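Local coordinates for Rep protein (Adeno-associated virus - 5, PDB 1M55), which probably nicks one DNA strand at the viral origin to start rolling-circle-type replication, as a metal-dependent HUH-family endonuclease, at residues S41-T46 against P160-A165; R61-E66 against T92-S97; Y153-V158 against K183-Q188. All blocks are in the same frame, centred on the assembly; numbering follows the deposited sequence.

How the contacts relate
Contacts 1 and 2 both reach the antiparallel sheet of the Rep nuclease domain, but their centres lie about 22 Å apart on opposite sides of the chain's centre. Contact 3 joins helix 179-191 to the turn 154-157. It is closer to contact 1, about 14 Å between centres, and the two meet where Leu162 CD2 lies 3.6 Å from Lys157 O. It also meets contact 2, with Leu93 CD1 3.7 Å from Leu154 CD1. One zinc ion is bound by Glu82, His89 and His91, about 9 Å from the side chain of Leu162 and about 10 Å from that of Thr92; Glu95 of contact 2 binds another.

Contact 1: residues S41-T46 against P160-A165; sequences SDLNLT and PELQWA
Leu43, in the loop between helices 24-32 and 50-71, reaches the start of strand 162-167 beside a classic beta bulge: Gln163 and Trp164 both face Phe81 of strand 77-83. The approach can be followed along the leucine. Its CB points toward the strand, and CG continues from there beside the backbone N (chi1 -64°), where the fork puts CD1 toward Gln163 O and CD2 toward Leu162. The first branch, CD1, comes to 4.4 Å from the carbonyl O of Gln163, a buried oxygen with no hydrogen-bonding partner in the model. The other branch ends on Leu162, CD2 to CD2 at 4.2 Å, and the two side chains cross at about a right angle. Leu179 of helix 179-191 touches both leucines, so the loop, the strand and the helix share one apolar cluster. A second, looser touch comes from Leu45, whose CD1 approaches the edge of the Trp164 ring near its plane, 4.5 Å from CZ3. The loop's shape has its own evidence in an Asx turn, Thr46 N donating to Asn44 OD1 at 3.1 Å. Gln163 has its amide tied down beyond this contact, OE1 accepting from Glu49 N and NE2 donating to Leu47 O. That same NE2 also donates to Pro160 O at 2.8 Å, in the carbonyl plane, with an N-H...O angle of 160°.

Contact 2: residues R61-E66 against T92-S97; sequences RVFLYE and TLVETS. With ZN (zinc ion), chain D.
Thr92 turns its methyl rather than its hydroxyl to the Phe63 ring: CG2 sits over one face, 4.1 Å from the ring centroid and 24° off the normal, a CH-pi contact displaced toward the rim. Chi1 of -43° puts OG1 beside the threonine's backbone N and CG2 anti to that N, toward the ring. The hydroxyl OG1 makes a weak hydrogen bond to Val7 O. Val94 CG2 touches two neighbouring helix residues, lying 4.0 Å from Phe63 CE2, obliquely to the ring, and equally 4.0 Å from Leu64 CD2. Helix 61-66 and strand 92-95 run nearly parallel, at 19° with axes 10.8 Å apart. Strand alternation turns Thr92 and Val94 to the helix, whereas Leu93 packs on helix 149-154 behind. The strand ends in a polar site: Glu95 OE2 binds the zinc ion at 2.2 Å, with Gln73 OE1 and two waters as further ligands. One of these waters donates to Glu95 OE1 at 3.1 Å and pairs with Ser97 OG. Apolar contacts thus seat the strand on the helix, while one carboxylate oxygen of Glu95 is this segment's protein ligand to the zinc ion and the other accepts from a zinc-bound water.

Contact 3: residues Y153-V158 against K183-Q188; sequences YLLPKV and KRLVAQ
Leu155 and Pro156 meet Leu185 and Val186 through apolar contacts alone; no hydrogen bond passes between the two segments, which together bury 162 Å². In the inner half, Leu155 CD1 approaches Leu185 at two points, 3.7 Å from CB and 3.8 Å from CD1, so a single methyl rests along the base and one branch of the neighbouring leucine. Tyr172 touches both of these side chains and continues the apolar layer. In the outer half, Val186 uses CG2: chi1 of 169° puts CG1 anti to the backbone N and leaves CG2 beside it, facing the turn. This methyl lies 3.9 Å from Pro156 CG and 4.1 Å from Leu155 CB, in the angle between the proline ring and the leucine. The closest alpha carbons, those of Pro156 and Val186, are 6.6 Å apart, which is evidence of a near approach of backbones. Hydrogen bonding sets the shape of the chain on the 153-158 side: Leu154 to Lys157 form a type I turn, closed by Lys157 N to Leu154 O at 3.3 Å. Arg182, one turn before Val186 on helix 179-191, gives NH1 to Leu155 O. Charge completes the setting, since Lys157 NZ forms salt bridges to Glu161 and to Glu82, a zinc ligand. In the Rep nuclease domain, then, a type I beta turn continuing from helix 149-154 packs its two central residues against helix 179-191.

Contact 1: residues S41-T46 against P160-A165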
loop_
_atom_site.group_PDB
_atom_site.type_symbol
_atom_site.label_atom_id
_atom_site.label_comp_id
_atom_site.label_asym_id
_atom_site.label_seq_id
_atom_site.Cartn_x
_atom_site.Cartn_y
_atom_site.Cartn_z
ATOM N N SER A 41 0.103 -14.767 -12.481
ATOM C CA SER A 41 -0.413 -14.831 -11.117
ATOM C C SER A 41 -1.102 -16.167 -10.874
ATOM O O SER A 41 -1.672 -16.753 -11.792
ATOM C CB SER A 41 -1.401 -13.693 -10.863
ATOM O OG SER A 41 -1.929 -13.749 -9.551
ATOM N N ASP A 42 -1.034 -16.643 -9.633
ATOM C CA ASP A 42 -1.673 -17.898 -9.256
ATOM C C ASP A 42 -2.668 -17.660 -8.118
ATOM O O ASP A 42 -3.039 -18.589 -7.395
ATOM C CB ASP A 42 -0.626 -18.949 -8.856
ATOM C CG ASP A 42 0.201 -18.540 -7.636
ATOM O OD1 ASP A 42 -0.003 -17.431 -7.096
ATOM O OD2 ASP A 42 1.066 -19.341 -7.215
ATOM N N LEU A 43 -3.069 -16.403 -7.948
ATOM C CA LEU A 43 -4.012 -16.039 -6.902
ATOM C C LEU A 43 -5.421 -16.485 -7.270
ATOM O O LEU A 43 -5.723 -16.727 -8.438
ATOM C CB LEU A 43 -4.020 -14.518 -6.683
ATOM C CG LEU A 43 -2.759 -13.810 -6.181
ATOM C CD1 LEU A 43 -3.017 -12.315 -6.125
ATOM C CD2 LEU A 43 -2.363 -14.328 -4.813
ATOM N N ASN A 44 -6.267 -16.630 -6.259
ATOM C CA ASN A 44 -7.654 -17.001 -6.470
ATOM C C ASN A 44 -8.407 -15.667 -6.498
ATOM O O ASN A 44 -8.534 -14.993 -5.471
ATOM C CB ASN A 44 -8.150 -17.880 -5.322
ATOM C CG ASN A 44 -9.610 -18.253 -5.463
ATOM O OD1 ASN A 44 -10.291 -17.809 -6.388
ATOM N ND2 ASN A 44 -10.099 -19.076 -4.548
ATOM N N LEU A 45 -8.871 -15.270 -7.677
ATOM C CA LEU A 45 -9.570 -13.999 -7.838
ATOM C C LEU A 45 -10.835 -13.854 -7.001
ATOM O O LEU A 45 -11.170 -12.747 -6.581
ATOM C CB LEU A 45 -9.883 -13.736 -9.316
ATOM C CG LEU A 45 -10.359 -12.323 -9.691
ATOM C CD1 LEU A 45 -9.279 -11.295 -9.377
ATOM C CD2 LEU A 45 -10.715 -12.269 -11.165
ATOM N N THR A 46 -11.518 -14.958 -6.718
ATOM C CA THR A 46 -12.747 -14.892 -5.930
ATOM C C THR A 46 -12.504 -14.377 -4.513
ATOM O O THR A 46 -13.425 -13.875 -3.871
ATOM C CB THR A 46 -13.471 -16.256 -5.866
ATOM O OG1 THR A 46 -12.665 -17.203 -5.157
ATOM C CG2 THR A 46 -13.730 -16.782 -7.270
ATOM N N PRO A 160 -7.097 -14.978 2.403
ATOM C CA PRO A 160 -7.574 -13.668 1.944
ATOM C C PRO A 160 -6.892 -12.429 2.538
ATOM O O PRO A 160 -7.226 -11.306 2.149
ATOM C CB PRO A 160 -9.053 -13.710 2.308
ATOM C CG PRO A 160 -9.029 -14.440 3.608
ATOM C CD PRO A 160 -8.065 -15.580 3.342
ATOM N N GLU A 161 -5.968 -12.602 3.487
ATOM C CA GLU A 161 -5.284 -11.435 4.052
ATOM C C GLU A 161 -4.576 -10.696 2.918
ATOM O O GLU A 161 -4.684 -9.475 2.797
ATOM C CB GLU A 161 -4.268 -11.821 5.127
ATOM C CG GLU A 161 -3.602 -10.588 5.739
ATOM C CD GLU A 161 -2.591 -10.901 6.822
ATOM O OE1 GLU A 161 -2.451 -12.078 7.213
ATOM O OE2 GLU A 161 -1.931 -9.951 7.288
ATOM N N LEU A 162 -3.830 -11.437 2.108
ATOM C CA LEU A 162 -3.147 -10.853 0.960
ATOM C C LEU A 162 -4.223 -10.599 -0.088
ATOM O O LEU A 162 -4.966 -11.514 -0.454
ATOM C CB LEU A 162 -2.105 -11.823 0.391
ATOM C CG LEU A 162 -1.501 -11.443 -0.966
ATOM C CD1 LEU A 162 -0.755 -10.126 -0.849
ATOM C CD2 LEU A 162 -0.576 -12.541 -1.460
ATOM N N GLN A 163 -4.326 -9.355 -0.541
ATOM C CA GLN A 163 -5.308 -8.985 -1.551
ATOM C C GLN A 163 -4.642 -8.683 -2.893
ATOM O O GLN A 163 -5.135 -9.103 -3.941
ATOM C CB GLN A 163 -6.123 -7.783 -1.079
ATOM C CG GLN A 163 -7.096 -8.088 0.054
ATOM C CD GLN A 163 -8.355 -8.781 -0.431
ATOM O OE1 GLN A 163 -8.978 -8.346 -1.402
ATOM N NE2 GLN A 163 -8.744 -9.851 0.245
ATOM N N TRP A 164 -3.505 -7.991 -2.857
ATOM C CA TRP A 164 -2.779 -7.628 -4.074
ATOM C C TRP A 164 -1.453 -6.994 -3.670
ATOM O O TRP A 164 -1.251 -6.663 -2.504
ATOM C CB TRP A 164 -3.599 -6.605 -4.873
ATOM C CG TRP A 164 -3.370 -6.614 -6.360
ATOM C CD1 TRP A 164 -2.488 -5.846 -7.059
ATOM C CD2 TRP A 164 -4.090 -7.383 -7.329
ATOM N NE1 TRP A 164 -2.621 -6.080 -8.408
ATOM C CE2 TRP A 164 -3.598 -7.020 -8.602
ATOM C CE3 TRP A 164 -5.111 -8.339 -7.248
ATOM C CZ2 TRP A 164 -4.091 -7.578 -9.785
ATOM C CZ3 TRP A 164 -5.601 -8.897 -8.427
ATOM C CH2 TRP A 164 -5.089 -8.513 -9.678
ATOM N N ALA A 165 -0.550 -6.824 -4.630
ATOM C CA ALA A 165 0.732 -6.190 -4.355
ATOM C C ALA A 165 1.310 -5.643 -5.652
ATOM O O ALA A 165 0.991 -6.138 -6.736
ATOM C CB ALA A 165 1.707 -7.174 -3.699
#

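Contact 2: residues R61-E66 against T92-S97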
loop_
_atom_site.group_PDB
_atom_site.type_symbol
_atom_site.label_atom_id
_atom_site.label_comp_id
_atom_site.label_asym_id
_atom_site.label_seq_id
_atom_site.Cartn_x
_atom_site.Cartn_y
_atom_site.Cartn_z
ATOM N N ARG A 61 -1.221 4.787 -6.567
ATOM C CA ARG A 61 -0.662 5.613 -7.634
ATOM C C ARG A 61 -0.568 7.087 -7.244
ATOM O O ARG A 61 0.470 7.718 -7.436
ATOM C CB ARG A 61 -1.459 5.441 -8.925
ATOM C CG ARG A 61 -1.368 4.039 -9.513
ATOM C CD ARG A 61 -2.233 3.923 -10.759
ATOM N NE ARG A 61 -2.284 2.561 -11.288
ATOM C CZ ARG A 61 -1.412 2.058 -12.156
ATOM N NH1 ARG A 61 -0.405 2.795 -12.601
ATOM N NH2 ARG A 61 -1.569 0.821 -12.605
ATOM N N VAL A 62 -1.638 7.641 -6.682
ATOM C CA VAL A 62 -1.621 9.044 -6.280
ATOM C C VAL A 62 -0.526 9.288 -5.231
ATOM O O VAL A 62 0.211 10.281 -5.302
ATOM C CB VAL A 62 -2.999 9.504 -5.748
ATOM C CG1 VAL A 62 -2.895 10.897 -5.132
ATOM C CG2 VAL A 62 -4.016 9.510 -6.894
ATOM N N PHE A 63 -0.391 8.349 -4.300
ATOM C CA PHE A 63 0.613 8.434 -3.246
ATOM C C PHE A 63 2.007 8.458 -3.867
ATOM O O PHE A 63 2.809 9.347 -3.575
ATOM C CB PHE A 63 0.482 7.225 -2.304
ATOM C CG PHE A 63 1.414 7.261 -1.117
ATOM C CD1 PHE A 63 0.926 7.560 0.151
ATOM C CD2 PHE A 63 2.772 6.987 -1.263
ATOM C CE1 PHE A 63 1.781 7.588 1.257
ATOM C CE2 PHE A 63 3.632 7.013 -0.166
ATOM C CZ PHE A 63 3.133 7.314 1.096
ATOM N N LEU A 64 2.290 7.484 -4.727
ATOM C CA LEU A 64 3.601 7.384 -5.361
ATOM C C LEU A 64 3.968 8.575 -6.229
ATOM O O LEU A 64 5.106 9.037 -6.194
ATOM C CB LEU A 64 3.716 6.085 -6.165
ATOM C CG LEU A 64 3.695 4.811 -5.308
ATOM C CD1 LEU A 64 3.589 3.579 -6.192
ATOM C CD2 LEU A 64 4.930 4.750 -4.421
ATOM N N TYR A 65 3.009 9.082 -7.000
ATOM C CA TYR A 65 3.272 10.222 -7.871
ATOM C C TYR A 65 3.603 11.455 -7.037
ATOM O O TYR A 65 4.528 12.205 -7.362
ATOM C CB TYR A 65 2.082 10.478 -8.808
ATOM C CG TYR A 65 1.771 9.309 -9.734
ATOM C CD1 TYR A 65 0.576 9.261 -10.458
ATOM C CD2 TYR A 65 2.646 8.223 -9.840
ATOM C CE1 TYR A 65 0.263 8.158 -11.256
ATOM C CE2 TYR A 65 2.339 7.115 -10.631
ATOM C CZ TYR A 65 1.147 7.090 -11.333
ATOM O OH TYR A 65 0.837 5.982 -12.090
ATOM N N GLU A 66 2.890 11.629 -5.929
ATOM C CA GLU A 66 3.126 12.762 -5.044
ATOM C C GLU A 66 4.490 12.580 -4.367
ATOM O O GLU A 66 5.250 13.537 -4.211
ATOM C CB GLU A 66 2.005 12.862 -4.008
ATOM C CG GLU A 66 1.782 14.258 -3.432
ATOM C CD GLU A 66 1.283 15.277 -4.456
ATOM O OE1 GLU A 66 0.819 14.892 -5.558
ATOM O OE2 GLU A 66 1.345 16.481 -4.140
ATOM N N THR A 92 2.776 0.549 2.536
ATOM C CA THR A 92 3.450 1.298 1.489
ATOM C C THR A 92 4.926 1.519 1.809
ATOM O O THR A 92 5.269 2.379 2.626
ATOM C CB THR A 92 2.734 2.652 1.277
ATOM O OG1 THR A 92 1.314 2.437 1.292
ATOM C CG2 THR A 92 3.127 3.271 -0.054
ATOM N N LEU A 93 5.787 0.701 1.207
ATOM C CA LEU A 93 7.226 0.825 1.408
ATOM C C LEU A 93 7.802 1.628 0.252
ATOM O O LEU A 93 7.685 1.228 -0.911
ATOM C CB LEU A 93 7.902 -0.548 1.442
ATOM C CG LEU A 93 7.611 -1.503 2.597
ATOM C CD1 LEU A 93 8.371 -2.804 2.364
ATOM C CD2 LEU A 93 8.026 -0.870 3.908
ATOM N N VAL A 94 8.405 2.766 0.567
ATOM C CA VAL A 94 9.007 3.608 -0.460
ATOM C C VAL A 94 10.426 3.917 -0.000
ATOM O O VAL A 94 10.656 4.180 1.184
ATOM C CB VAL A 94 8.211 4.906 -0.672
ATOM C CG1 VAL A 94 8.725 5.619 -1.907
ATOM C CG2 VAL A 94 6.728 4.594 -0.840
ATOM N N GLU A 95 11.385 3.862 -0.919
ATOM C CA GLU A 95 12.771 4.109 -0.540
ATOM C C GLU A 95 12.974 5.493 0.060
ATOM O O GLU A 95 12.286 6.448 -0.301
ATOM C CB GLU A 95 13.722 3.865 -1.708
ATOM C CG GLU A 95 13.728 4.938 -2.759
ATOM C CD GLU A 95 14.719 4.638 -3.859
ATOM O OE1 GLU A 95 15.862 4.239 -3.549
ATOM O OE2 GLU A 95 14.347 4.794 -5.037
ATOM N N THR A 96 13.930 5.586 0.979
ATOM C CA THR A 96 14.233 6.824 1.691
ATOM C C THR A 96 14.942 7.914 0.886
ATOM O O THR A 96 14.888 9.091 1.250
ATOM C CB THR A 96 15.093 6.522 2.929
ATOM O OG1 THR A 96 16.315 5.890 2.519
ATOM C CG2 THR A 96 14.359 5.589 3.874
ATOM N N SER A 97 15.621 7.517 -0.186
ATOM C CA SER A 97 16.374 8.440 -1.032
ATOM C C SER A 97 15.676 9.772 -1.314
ATOM O O SER A 97 14.547 9.809 -1.810
ATOM C CB SER A 97 16.739 7.748 -2.350
ATOM O OG SER A 97 17.715 8.477 -3.080
HETATM ZN ZN ZN D . 15.864 5.198 -6.521
HETATM O O HOH W 1 17.396 6.377 -5.130
HETATM O O HOH W 2 14.477 4.298 -8.231
#

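Contact 3: residues Y153-V158 against K183-Q188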
loop_
_atom_site.group_PDB
_atom_site.type_symbol
_atom_site.label_atom_id
_atom_site.label_comp_id
_atom_site.label_asym_id
_atom_site.label_seq_id
_atom_site.Cartn_x
_atom_site.Cartn_y
_atom_site.Cartn_z
ATOM N N TYR A 153 8.425 -10.306 6.271
ATOM C CA TYR A 153 7.120 -9.938 6.795
ATOM C C TYR A 153 5.953 -9.830 5.822
ATOM O O TYR A 153 4.846 -10.263 6.137
ATOM C CB TYR A 153 7.295 -8.619 7.541
ATOM C CG TYR A 153 6.121 -8.147 8.354
ATOM C CD1 TYR A 153 5.648 -8.889 9.439
ATOM C CD2 TYR A 153 5.548 -6.899 8.107
ATOM C CE1 TYR A 153 4.648 -8.389 10.262
ATOM C CE2 TYR A 153 4.552 -6.393 8.922
ATOM C CZ TYR A 153 4.111 -7.138 10.000
ATOM O OH TYR A 153 3.165 -6.602 10.837
ATOM N N LEU A 154 6.187 -9.251 4.648
ATOM C CA LEU A 154 5.108 -9.076 3.679
ATOM C C LEU A 154 4.835 -10.273 2.776
ATOM O O LEU A 154 3.682 -10.673 2.609
ATOM C CB LEU A 154 5.347 -7.824 2.838
ATOM C CG LEU A 154 5.468 -6.522 3.634
ATOM C CD1 LEU A 154 5.670 -5.365 2.665
ATOM C CD2 LEU A 154 4.225 -6.293 4.489
ATOM N N LEU A 155 5.886 -10.858 2.205
ATOM C CA LEU A 155 5.708 -12.005 1.313
ATOM C C LEU A 155 4.981 -13.226 1.901
ATOM O O LEU A 155 4.278 -13.924 1.172
ATOM C CB LEU A 155 7.041 -12.437 0.683
ATOM C CG LEU A 155 7.755 -11.429 -0.226
ATOM C CD1 LEU A 155 8.851 -12.147 -1.005
ATOM C CD2 LEU A 155 6.768 -10.775 -1.192
ATOM N N PRO A 156 5.145 -13.509 3.213
ATOM C CA PRO A 156 4.470 -14.661 3.830
ATOM C C PRO A 156 2.937 -14.611 3.859
ATOM O O PRO A 156 2.293 -15.646 4.051
ATOM C CB PRO A 156 5.019 -14.653 5.257
ATOM C CG PRO A 156 6.370 -14.063 5.109
ATOM C CD PRO A 156 6.113 -12.921 4.161
ATOM N N LYS A 157 2.348 -13.423 3.734
ATOM C CA LYS A 157 0.891 -13.310 3.773
ATOM C C LYS A 157 0.225 -14.122 2.664
ATOM O O LYS A 157 0.705 -14.145 1.530
ATOM C CB LYS A 157 0.444 -11.845 3.683
ATOM C CG LYS A 157 0.402 -11.103 5.017
ATOM C CD LYS A 157 1.774 -10.677 5.486
ATOM C CE LYS A 157 1.715 -10.055 6.877
ATOM N NZ LYS A 157 0.841 -8.858 6.934
ATOM N N VAL A 158 -0.868 -14.802 3.003
ATOM C CA VAL A 158 -1.609 -15.605 2.032
ATOM C C VAL A 158 -3.036 -15.063 1.957
ATOM O O VAL A 158 -3.421 -14.203 2.758
ATOM C CB VAL A 158 -1.631 -17.119 2.418
ATOM C CG1 VAL A 158 -0.229 -17.695 2.382
ATOM C CG2 VAL A 158 -2.242 -17.313 3.796
ATOM N N LYS A 183 6.639 -18.226 -1.726
ATOM C CA LYS A 183 7.066 -19.400 -0.972
ATOM C C LYS A 183 8.569 -19.627 -1.183
ATOM O O LYS A 183 9.308 -19.886 -0.233
ATOM C CB LYS A 183 6.254 -20.613 -1.439
ATOM C CG LYS A 183 6.448 -21.888 -0.645
ATOM C CD LYS A 183 5.515 -22.980 -1.159
ATOM C CE LYS A 183 5.752 -24.299 -0.440
ATOM N NZ LYS A 183 4.881 -25.391 -0.962
ATOM N N ARG A 184 9.033 -19.470 -2.421
ATOM C CA ARG A 184 10.452 -19.649 -2.726
ATOM C C ARG A 184 11.319 -18.616 -1.997
ATOM O O ARG A 184 12.338 -18.960 -1.386
ATOM C CB ARG A 184 10.706 -19.554 -4.236
ATOM C CG ARG A 184 12.162 -19.806 -4.627
ATOM C CD ARG A 184 12.412 -19.620 -6.119
ATOM N NE ARG A 184 12.422 -18.215 -6.530
ATOM C CZ ARG A 184 13.457 -17.388 -6.381
ATOM N NH1 ARG A 184 14.584 -17.811 -5.825
ATOM N NH2 ARG A 184 13.371 -16.136 -6.808
ATOM N N LEU A 185 10.906 -17.353 -2.052
ATOM C CA LEU A 185 11.657 -16.276 -1.413
ATOM C C LEU A 185 11.630 -16.346 0.109
ATOM O O LEU A 185 12.618 -16.011 0.767
ATOM C CB LEU A 185 11.178 -14.913 -1.925
ATOM C CG LEU A 185 11.506 -14.682 -3.406
ATOM C CD1 LEU A 185 10.950 -13.362 -3.898
ATOM C CD2 LEU A 185 13.006 -14.724 -3.593
ATOM N N VAL A 186 10.509 -16.792 0.668
ATOM C CA VAL A 186 10.389 -16.931 2.117
ATOM C C VAL A 186 11.360 -18.029 2.567
ATOM O O VAL A 186 12.116 -17.851 3.531
ATOM C CB VAL A 186 8.949 -17.302 2.529
ATOM C CG1 VAL A 186 8.900 -17.707 3.997
ATOM C CG2 VAL A 186 8.020 -16.117 2.290
ATOM N N ALA A 187 11.371 -19.141 1.832
ATOM C CA ALA A 187 12.257 -20.263 2.136
ATOM C C ALA A 187 13.711 -19.800 2.097
ATOM O O ALA A 187 14.487 -20.070 3.018
ATOM C CB ALA A 187 12.036 -21.391 1.138
ATOM N N GLN A 188 14.060 -19.068 1.044
ATOM C CA GLN A 188 15.410 -18.547 0.872
ATOM C C GLN A 188 15.794 -17.614 2.021
ATOM O O GLN A 188 16.924 -17.652 2.505
ATOM C CB GLN A 188 15.515 -17.818 -0.465
ATOM C CG GLN A 188 16.881 -17.239 -0.770
ATOM C CD GLN A 188 16.916 -16.554 -2.120
ATOM O OE1 GLN A 188 17.366 -17.128 -3.111
ATOM N NE2 GLN A 188 16.424 -15.324 -2.172
#